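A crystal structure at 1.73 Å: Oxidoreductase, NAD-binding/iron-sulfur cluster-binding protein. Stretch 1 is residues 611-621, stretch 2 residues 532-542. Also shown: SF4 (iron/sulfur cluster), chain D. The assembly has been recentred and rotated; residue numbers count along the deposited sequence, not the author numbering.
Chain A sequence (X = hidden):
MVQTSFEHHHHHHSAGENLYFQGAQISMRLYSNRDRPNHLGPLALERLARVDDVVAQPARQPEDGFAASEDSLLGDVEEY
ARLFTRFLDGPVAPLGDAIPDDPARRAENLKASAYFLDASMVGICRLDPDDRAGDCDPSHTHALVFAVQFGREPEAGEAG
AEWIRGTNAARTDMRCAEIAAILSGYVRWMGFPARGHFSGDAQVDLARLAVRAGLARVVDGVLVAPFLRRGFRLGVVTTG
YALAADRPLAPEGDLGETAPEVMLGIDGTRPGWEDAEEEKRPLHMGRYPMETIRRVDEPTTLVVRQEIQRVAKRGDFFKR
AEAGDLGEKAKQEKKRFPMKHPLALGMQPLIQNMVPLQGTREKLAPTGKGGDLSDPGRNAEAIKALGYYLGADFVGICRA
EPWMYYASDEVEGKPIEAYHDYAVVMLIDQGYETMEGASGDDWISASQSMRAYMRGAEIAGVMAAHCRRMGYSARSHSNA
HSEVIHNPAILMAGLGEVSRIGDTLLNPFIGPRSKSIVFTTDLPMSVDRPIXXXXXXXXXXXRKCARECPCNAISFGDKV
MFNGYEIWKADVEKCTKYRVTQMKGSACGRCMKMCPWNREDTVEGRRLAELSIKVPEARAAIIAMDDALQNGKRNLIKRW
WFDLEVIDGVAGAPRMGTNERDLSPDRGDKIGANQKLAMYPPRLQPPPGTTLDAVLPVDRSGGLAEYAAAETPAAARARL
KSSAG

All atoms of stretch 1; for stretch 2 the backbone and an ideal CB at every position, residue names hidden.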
ATOM      1  N   LEU A 611      12.906 -21.723  -3.201  1.00 17.35           N
ATOM      2  CA  LEU A 611      13.391 -22.553  -4.252  1.00 17.21           C
ATOM      3  C   LEU A 611      13.693 -21.746  -5.490  1.00 17.41           C
ATOM      4  O   LEU A 611      14.665 -22.047  -6.180  1.00 18.38           O
ATOM      5  CB  LEU A 611      12.393 -23.685  -4.567  1.00 16.92           C
ATOM      6  CG  LEU A 611      12.172 -24.784  -3.567  1.00 20.54           C
ATOM      7  CD1 LEU A 611      10.932 -25.608  -3.883  1.00 24.22           C
ATOM      8  CD2 LEU A 611      13.396 -25.668  -3.539  1.00 23.45           C
ATOM      9  N   SER A 612      12.827 -20.783  -5.832  1.00 15.61           N
ATOM     10  CA  SER A 612      13.069 -19.949  -6.993  1.00 16.73           C
ATOM     11  C   SER A 612      14.376 -19.199  -6.865  1.00 19.04           C
ATOM     12  O   SER A 612      15.102 -19.084  -7.817  1.00 22.82           O
ATOM     13  CB  SER A 612      11.926 -18.962  -7.197  1.00 16.31           C
ATOM     14  OG  SER A 612      10.646 -19.589  -7.221  1.00 17.58           O
ATOM     15  N   ILE A 613      14.682 -18.705  -5.662  1.00 18.51           N
ATOM     16  CA  ILE A 613      15.928 -18.033  -5.398  1.00 17.79           C
ATOM     17  C   ILE A 613      17.126 -18.969  -5.424  1.00 19.25           C
ATOM     18  O   ILE A 613      18.094 -18.694  -6.142  1.00 21.81           O
ATOM     19  CB  ILE A 613      15.839 -17.274  -4.065  1.00 16.87           C
ATOM     20  CG1 ILE A 613      14.750 -16.210  -4.173  1.00 16.77           C
ATOM     21  CG2 ILE A 613      17.159 -16.633  -3.724  1.00 19.00           C
ATOM     22  CD1 ILE A 613      14.441 -15.592  -2.866  1.00 17.05           C
ATOM     23  N   LYS A 614      17.060 -20.089  -4.700  1.00 19.03           N
ATOM     24  CA  LYS A 614      18.217 -20.918  -4.432  1.00 20.17           C
ATOM     25  C   LYS A 614      18.466 -22.031  -5.438  1.00 23.22           C
ATOM     26  O   LYS A 614      19.558 -22.584  -5.456  1.00 22.98           O
ATOM     27  CB  LYS A 614      18.048 -21.668  -3.132  1.00 25.27           C
ATOM     28  CG  LYS A 614      17.681 -20.852  -1.902  1.00 28.12           C
ATOM     29  CD  LYS A 614      18.786 -20.117  -1.288  1.00 39.42           C
ATOM     30  CE  LYS A 614      18.191 -19.542   0.007  1.00 46.71           C
ATOM     31  NZ  LYS A 614      17.826 -20.666   0.916  1.00 49.80           N
ATOM     32  N   VAL A 615      17.487 -22.429  -6.245  1.00 18.36           N
ATOM     33  CA  VAL A 615      17.656 -23.605  -7.081  1.00 18.76           C
ATOM     34  C   VAL A 615      17.291 -23.257  -8.541  1.00 19.14           C
ATOM     35  O   VAL A 615      16.141 -23.406  -8.927  1.00 19.64           O
ATOM     36  CB  VAL A 615      16.747 -24.780  -6.571  1.00 19.95           C
ATOM     37  CG1 VAL A 615      16.968 -26.033  -7.418  1.00 22.08           C
ATOM     38  CG2 VAL A 615      16.997 -25.108  -5.107  1.00 19.27           C
ATOM     39  N   PRO A 616      18.234 -22.777  -9.338  1.00 21.88           N
ATOM     40  CA  PRO A 616      17.928 -22.397 -10.714  1.00 22.04           C
ATOM     41  C   PRO A 616      17.275 -23.486 -11.586  1.00 22.28           C
ATOM     42  O   PRO A 616      16.401 -23.161 -12.428  1.00 23.77           O
ATOM     43  CB  PRO A 616      19.302 -22.003 -11.305  1.00 21.11           C
ATOM     44  CG  PRO A 616      20.066 -21.525 -10.144  1.00 23.67           C
ATOM     45  CD  PRO A 616      19.650 -22.445  -9.027  1.00 25.64           C
ATOM     46  N   GLU A 617      17.641 -24.735 -11.346  1.00 22.38           N
ATOM     47  CA  GLU A 617      17.115 -25.830 -12.114  1.00 23.99           C
ATOM     48  C   GLU A 617      15.638 -26.058 -11.821  1.00 22.69           C
ATOM     49  O   GLU A 617      14.968 -26.787 -12.551  1.00 24.94           O
ATOM     50  CB  GLU A 617      17.972 -27.110 -11.904  1.00 29.39           C
ATOM     51  CG  GLU A 617      17.807 -27.874 -10.545  1.00 41.07           C
ATOM     52  CD  GLU A 617      18.676 -29.257 -10.308  1.00 58.06           C
ATOM     53  OE1 GLU A 617      19.233 -29.472  -9.156  1.00 58.10           O
ATOM     54  OE2 GLU A 617      18.790 -30.171 -11.222  1.00 57.76           O
ATOM     55  N   ALA A 618      15.104 -25.493 -10.743  1.00 20.55           N
ATOM     56  CA  ALA A 618      13.660 -25.642 -10.458  1.00 18.64           C
ATOM     57  C   ALA A 618      12.759 -24.537 -11.077  1.00 19.13           C
ATOM     58  O   ALA A 618      11.550 -24.620 -10.994  1.00 17.70           O
ATOM     59  CB  ALA A 618      13.457 -25.699  -8.989  1.00 18.68           C
ATOM     60  N   ARG A 619      13.334 -23.499 -11.649  1.00 17.17           N
ATOM     61  CA  ARG A 619      12.561 -22.329 -11.996  1.00 16.42           C
ATOM     62  C   ARG A 619      11.575 -22.621 -13.071  1.00 15.48           C
ATOM     63  O   ARG A 619      10.404 -22.258 -12.981  1.00 16.82           O
ATOM     64  CB  ARG A 619      13.518 -21.208 -12.377  1.00 15.58           C
ATOM     65  CG  ARG A 619      14.266 -20.638 -11.190  1.00 17.28           C
ATOM     66  CD  ARG A 619      15.371 -19.674 -11.643  1.00 16.80           C
ATOM     67  NE  ARG A 619      16.042 -19.175 -10.448  1.00 18.67           N
ATOM     68  CZ  ARG A 619      17.271 -18.719 -10.406  1.00 20.17           C
ATOM     69  NH1 ARG A 619      17.973 -18.606 -11.521  1.00 20.30           N
ATOM     70  NH2 ARG A 619      17.791 -18.348  -9.231  1.00 19.08           N
ATOM     71  N   ALA A 620      12.013 -23.300 -14.116  1.00 17.44           N
ATOM     72  CA  ALA A 620      11.114 -23.634 -15.237  1.00 19.56           C
ATOM     73  C   ALA A 620       9.931 -24.456 -14.794  1.00 18.42           C
ATOM     74  O   ALA A 620       8.825 -24.256 -15.284  1.00 15.85           O
ATOM     75  CB  ALA A 620      11.875 -24.334 -16.345  1.00 19.63           C
ATOM     76  N   ALA A 621      10.153 -25.361 -13.854  1.00 17.20           N
ATOM     77  CA  ALA A 621       9.085 -26.154 -13.294  1.00 16.20           C
ATOM     78  C   ALA A 621       8.116 -25.352 -12.468  1.00 15.42           C
ATOM     79  O   ALA A 621       6.931 -25.574 -12.501  1.00 15.26           O
ATOM     80  CB  ALA A 621       9.627 -27.256 -12.404  1.00 16.12           C
ATOM     81  N   UNK A 532      20.285  -9.336  -5.373  1.00 16.55           N
ATOM     82  CA  UNK A 532      20.312 -10.307  -6.468  1.00 15.94           C
ATOM     83  C   UNK A 532      19.653 -11.605  -5.992  1.00 18.96           C
ATOM     84  O   UNK A 532      20.246 -12.327  -5.196  1.00 19.26           O
ATOM     85  CB  UNK A 532      21.744 -10.563  -6.942  1.00 15.94           C
ATOM     86  N   UNK A 533      18.417 -11.875  -6.437  1.00 14.71           N
ATOM     87  CA  UNK A 533      17.771 -13.060  -6.057  1.00 15.62           C
ATOM     88  C   UNK A 533      17.417 -13.949  -7.276  1.00 18.74           C
ATOM     89  O   UNK A 533      16.516 -14.815  -7.207  1.00 18.65           O
ATOM     90  CB  UNK A 533      16.521 -12.705  -5.249  1.00 15.62           C
ATOM     91  N   UNK A 534      18.161 -13.786  -8.331  1.00 15.20           N
ATOM     92  CA  UNK A 534      17.997 -14.640  -9.470  1.00 18.18           C
ATOM     93  C   UNK A 534      16.866 -14.221 -10.423  1.00 17.60           C
ATOM     94  O   UNK A 534      16.542 -14.968 -11.294  1.00 15.82           O
ATOM     95  CB  UNK A 534      17.753 -16.068  -8.979  1.00 18.18           C
ATOM     96  N   UNK A 535      16.278 -13.032 -10.262  1.00 16.10           N
ATOM     97  CA  UNK A 535      15.068 -12.679 -11.026  1.00 13.85           C
ATOM     98  C   UNK A 535      15.347 -12.556 -12.496  1.00 13.43           C
ATOM     99  O   UNK A 535      14.468 -12.851 -13.294  1.00 13.22           O
ATOM    100  CB  UNK A 535      14.470 -11.367 -10.514  1.00 13.85           C
ATOM    101  N   UNK A 536      16.515 -12.102 -12.894  1.00 13.44           N
ATOM    102  CA  UNK A 536      16.780 -11.934 -14.371  1.00 15.71           C
ATOM    103  C   UNK A 536      16.627 -13.248 -15.068  1.00 17.49           C
ATOM    104  O   UNK A 536      15.864 -13.384 -16.029  1.00 16.80           O
ATOM    105  CB  UNK A 536      18.181 -11.380 -14.639  1.00 15.71           C
ATOM    106  N   UNK A 537      17.231 -14.272 -14.504  1.00 16.18           N
ATOM    107  CA  UNK A 537      17.069 -15.657 -15.056  1.00 17.69           C
ATOM    108  C   UNK A 537      15.606 -16.141 -14.989  1.00 17.44           C
ATOM    109  O   UNK A 537      15.137 -16.810 -15.902  1.00 17.39           O
ATOM    110  CB  UNK A 537      17.958 -16.637 -14.288  1.00 17.69           C
ATOM    111  N   UNK A 538      14.894 -15.858 -13.894  1.00 15.31           N
ATOM    112  CA  UNK A 538      13.532 -16.299 -13.748  1.00 13.54           C
ATOM    113  C   UNK A 538      12.636 -15.626 -14.786  1.00 15.34           C
ATOM    114  O   UNK A 538      11.899 -16.311 -15.528  1.00 11.83           O
ATOM    115  CB  UNK A 538      13.030 -16.012 -12.331  1.00 13.54           C
ATOM    116  N   UNK A 539      12.592 -14.285 -14.787  1.00 14.19           N
ATOM    117  CA  UNK A 539      11.747 -13.559 -15.743  1.00 14.51           C
ATOM    118  C   UNK A 539      12.153 -13.912 -17.153  1.00 16.10           C
ATOM    119  O   UNK A 539      11.367 -13.943 -18.059  1.00 13.80           O
ATOM    120  CB  UNK A 539      11.840 -12.047 -15.527  1.00 14.51           C
ATOM    121  N   UNK A 540      13.394 -14.261 -17.390  1.00 17.41           N
ATOM    122  CA  UNK A 540      13.743 -14.631 -18.731  1.00 17.72           C
ATOM    123  C   UNK A 540      13.072 -15.895 -19.279  1.00 20.97           C
ATOM    124  O   UNK A 540      13.004 -16.152 -20.461  1.00 23.35           O
ATOM    125  CB  UNK A 540      15.262 -14.804 -18.799  1.00 17.72           C
ATOM    126  N   UNK A 541      12.599 -16.726 -18.378  1.00 18.53           N
ATOM    127  CA  UNK A 541      11.981 -18.000 -18.713  1.00 18.07           C
ATOM    128  C   UNK A 541      10.473 -17.993 -18.514  1.00 17.27           C
ATOM    129  O   UNK A 541       9.860 -19.006 -18.695  1.00 18.97           O
ATOM    130  CB  UNK A 541      12.604 -19.116 -17.872  1.00 18.07           C
ATOM    131  N   UNK A 542       9.905 -16.911 -18.040  1.00 15.85           N
ATOM    132  CA  UNK A 542       8.522 -16.788 -17.748  1.00 15.23           C
ATOM    133  C   UNK A 542       7.895 -15.718 -18.674  1.00 19.35           C
ATOM    134  O   UNK A 542       8.575 -14.790 -19.126  1.00 16.92           O
ATOM    135  CB  UNK A 542       8.325 -16.445 -16.270  1.00 15.23           C
TER
HETATM  136 FE1  SF4 D 701       6.328 -11.419 -15.414  1.00 12.69          FE
HETATM  137 FE2  SF4 D 701       6.892 -14.084 -14.746  1.00 13.05          FE
HETATM  138 FE3  SF4 D 701       6.501 -12.274 -12.775  1.00 12.96          FE
HETATM  139 FE4  SF4 D 701       8.771 -12.057 -14.273  1.00 12.02          FE
HETATM  140  S1  SF4 D 701       8.100 -13.765 -12.925  1.00 14.73           S
HETATM  141  S2  SF4 D 701       7.416 -10.429 -13.720  1.00 14.46           S
HETATM  142  S3  SF4 D 701       7.888 -12.716 -16.232  1.00 13.68           S
HETATM  143  S4  SF4 D 701       5.077 -12.971 -14.373  1.00 15.42           S

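At position 532 the CA-to-CB bond runs sideways and nothing of stretch 1 lies within 5.5 Å of the ideal CB, so many side chains would fit. The residue is Asp532, which serves its own stretch: Asp532 OD1 accepts a hydrogen bond from the backbone N of 534 (3.1 Å).

At 533 the ideal CB lies 4.1 Å from Ile613 CG1, favouring an apolar side chain, aliphatic or aromatic. Phe533 packs its CB 4.0 Å from Ile613 CG1, while the end of its side chain leads away. Water 1 donates hydrogen bonds to both Phe533 O and Ser612 O.

At 534 phi is positive (83°), and an ideal CB would press against the preceding carbonyl and clash with Arg619 NH2 at 2.3 Å. Only glycine suits. Gly534 lets its CA come within 3.7 Å of Arg619 NH2, its carbonyl O lies over one face of the guanidinium, and the residue occupies the N-cap position, right before the helix.

Positions 535 and 536 point away from stretch 1, which therefore sets no preference; they are Leu535 and Gln536.

At 537 the ideal CB points toward stretch 1 and lies 3.4 Å from Arg619 NH1. Arg619 is already anchored by its own stretch, with NE donating to Ser612 O (2.8 Å), and its positive charge invites an acidic side chain here; a neutral acceptor could also serve. Asp537 forms a salt bridge, Arg619 NH1 donating to Asp537 OD2 at 2.7 Å. Water 2 links the same OD2 to Pro616 O.

At 538 the bond runs sideways, with Arg619 CD 4.4 Å from the ideal CB; Ser612 and the cluster lie farther out. A large apolar or aromatic group would fill the space. Phe538 sets CD2 3.8 Å from Arg619 CG, CE2 3.7 Å from Ser612 OG and CE1 3.6 Å from SF4 S1.

Position 539 is out of reach of stretch 1, but its ideal CB lies 3.3 Å from SF4 FE4, suggesting a metal ligand: Cys539 SG binds FE4 at 2.2 Å. Position 540, also out of reach, is left free by stretch 1; it is Asn540.

At 541 the bond points toward stretch 1, yet the ideal CB is 5.4 Å from Ala620 CA, leaving room for a long, probably polar side chain. Gln541 places OE1 3.5 Å from Ala620 CB; water 3 joins OE1 to Ala620 N.

At 542 the cluster again suggests a ligand, and Cys542 SG binds FE2 at 2.3 Å.

Stretch 2 (532-542) DFGLQDFCNQC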
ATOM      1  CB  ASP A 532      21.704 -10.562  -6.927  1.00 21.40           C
ATOM      2  CG  ASP A 532      21.764 -11.631  -8.068  1.00 28.29           C
ATOM      3  OD1 ASP A 532      20.741 -12.105  -8.654  1.00 27.44           O
ATOM      4  OD2 ASP A 532      22.866 -12.037  -8.425  1.00 39.28           O
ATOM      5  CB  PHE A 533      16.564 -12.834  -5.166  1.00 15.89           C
ATOM      6  CG  PHE A 533      15.444 -12.016  -5.793  1.00 14.44           C
ATOM      7  CD1 PHE A 533      15.492 -10.631  -5.788  1.00 13.11           C
ATOM      8  CD2 PHE A 533      14.283 -12.615  -6.216  1.00 14.44           C
ATOM      9  CE1 PHE A 533      14.470  -9.855  -6.294  1.00 13.88           C
ATOM     10  CE2 PHE A 533      13.241 -11.843  -6.742  1.00 11.72           C
ATOM     11  CZ  PHE A 533      13.319 -10.464  -6.795  1.00 13.66           C
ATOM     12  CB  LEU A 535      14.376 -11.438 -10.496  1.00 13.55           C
ATOM     13  CG  LEU A 535      13.007 -11.155 -11.081  1.00 12.78           C
ATOM     14  CD1 LEU A 535      11.977 -12.221 -10.641  1.00 12.64           C
ATOM     15  CD2 LEU A 535      12.543  -9.798 -10.693  1.00 14.58           C
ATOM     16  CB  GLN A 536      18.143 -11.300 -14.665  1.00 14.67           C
ATOM     17  CG  GLN A 536      18.372  -9.959 -14.017  1.00 17.19           C
ATOM     18  CD  GLN A 536      17.217  -9.038 -14.222  1.00 15.09           C
ATOM     19  OE1 GLN A 536      16.903  -8.648 -15.364  1.00 13.75           O
ATOM     20  NE2 GLN A 536      16.525  -8.658 -13.115  1.00 14.10           N
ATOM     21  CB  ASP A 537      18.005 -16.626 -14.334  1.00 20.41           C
ATOM     22  CG  ASP A 537      17.918 -18.087 -14.898  1.00 24.44           C
ATOM     23  OD1 ASP A 537      18.145 -18.213 -16.135  1.00 25.91           O
ATOM     24  OD2 ASP A 537      17.553 -19.049 -14.149  1.00 27.81           O
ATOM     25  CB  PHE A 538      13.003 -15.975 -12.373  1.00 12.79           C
ATOM     26  CG  PHE A 538      11.741 -16.732 -12.006  1.00 12.07           C
ATOM     27  CD1 PHE A 538      10.567 -16.336 -12.457  1.00 12.78           C
ATOM     28  CD2 PHE A 538      11.778 -17.774 -11.089  1.00 11.10           C
ATOM     29  CE1 PHE A 538       9.401 -17.000 -12.125  1.00 13.39           C
ATOM     30  CE2 PHE A 538      10.633 -18.439 -10.701  1.00 11.06           C
ATOM     31  CZ  PHE A 538       9.458 -18.056 -11.222  1.00 11.93           C
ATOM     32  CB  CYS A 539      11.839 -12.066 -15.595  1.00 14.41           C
ATOM     33  SG  CYS A 539      10.894 -11.432 -14.273  1.00 13.56           S
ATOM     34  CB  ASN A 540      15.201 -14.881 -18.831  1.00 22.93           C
ATOM     35  CG  ASN A 540      15.698 -14.303 -20.052  1.00 36.63           C
ATOM     36  OD1 ASN A 540      15.690 -13.016 -20.211  1.00 40.22           O
ATOM     37  ND2 ASN A 540      16.007 -15.183 -21.018  1.00 44.17           N
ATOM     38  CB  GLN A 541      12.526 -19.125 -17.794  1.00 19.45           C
ATOM     39  CG  GLN A 541      13.991 -19.384 -17.811  1.00 22.82           C
ATOM     40  CD  GLN A 541      14.378 -20.476 -16.864  1.00 23.71           C
ATOM     41  OE1 GLN A 541      14.011 -21.628 -17.028  1.00 25.73           O
ATOM     42  NE2 GLN A 541      15.120 -20.132 -15.892  1.00 22.49           N
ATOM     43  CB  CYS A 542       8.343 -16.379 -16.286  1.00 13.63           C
ATOM     44  SG  CYS A 542       6.695 -16.222 -15.581  1.00 14.75           S
TER
HETATM   45  O   HOH W   1      14.759 -16.291  -9.026  1.00 18.90           O
HETATM   46  O   HOH W   2      17.228 -21.643 -14.472  1.00 27.85           O
HETATM   47  O   HOH W   3      14.946 -23.717 -14.747  1.00 27.53           O
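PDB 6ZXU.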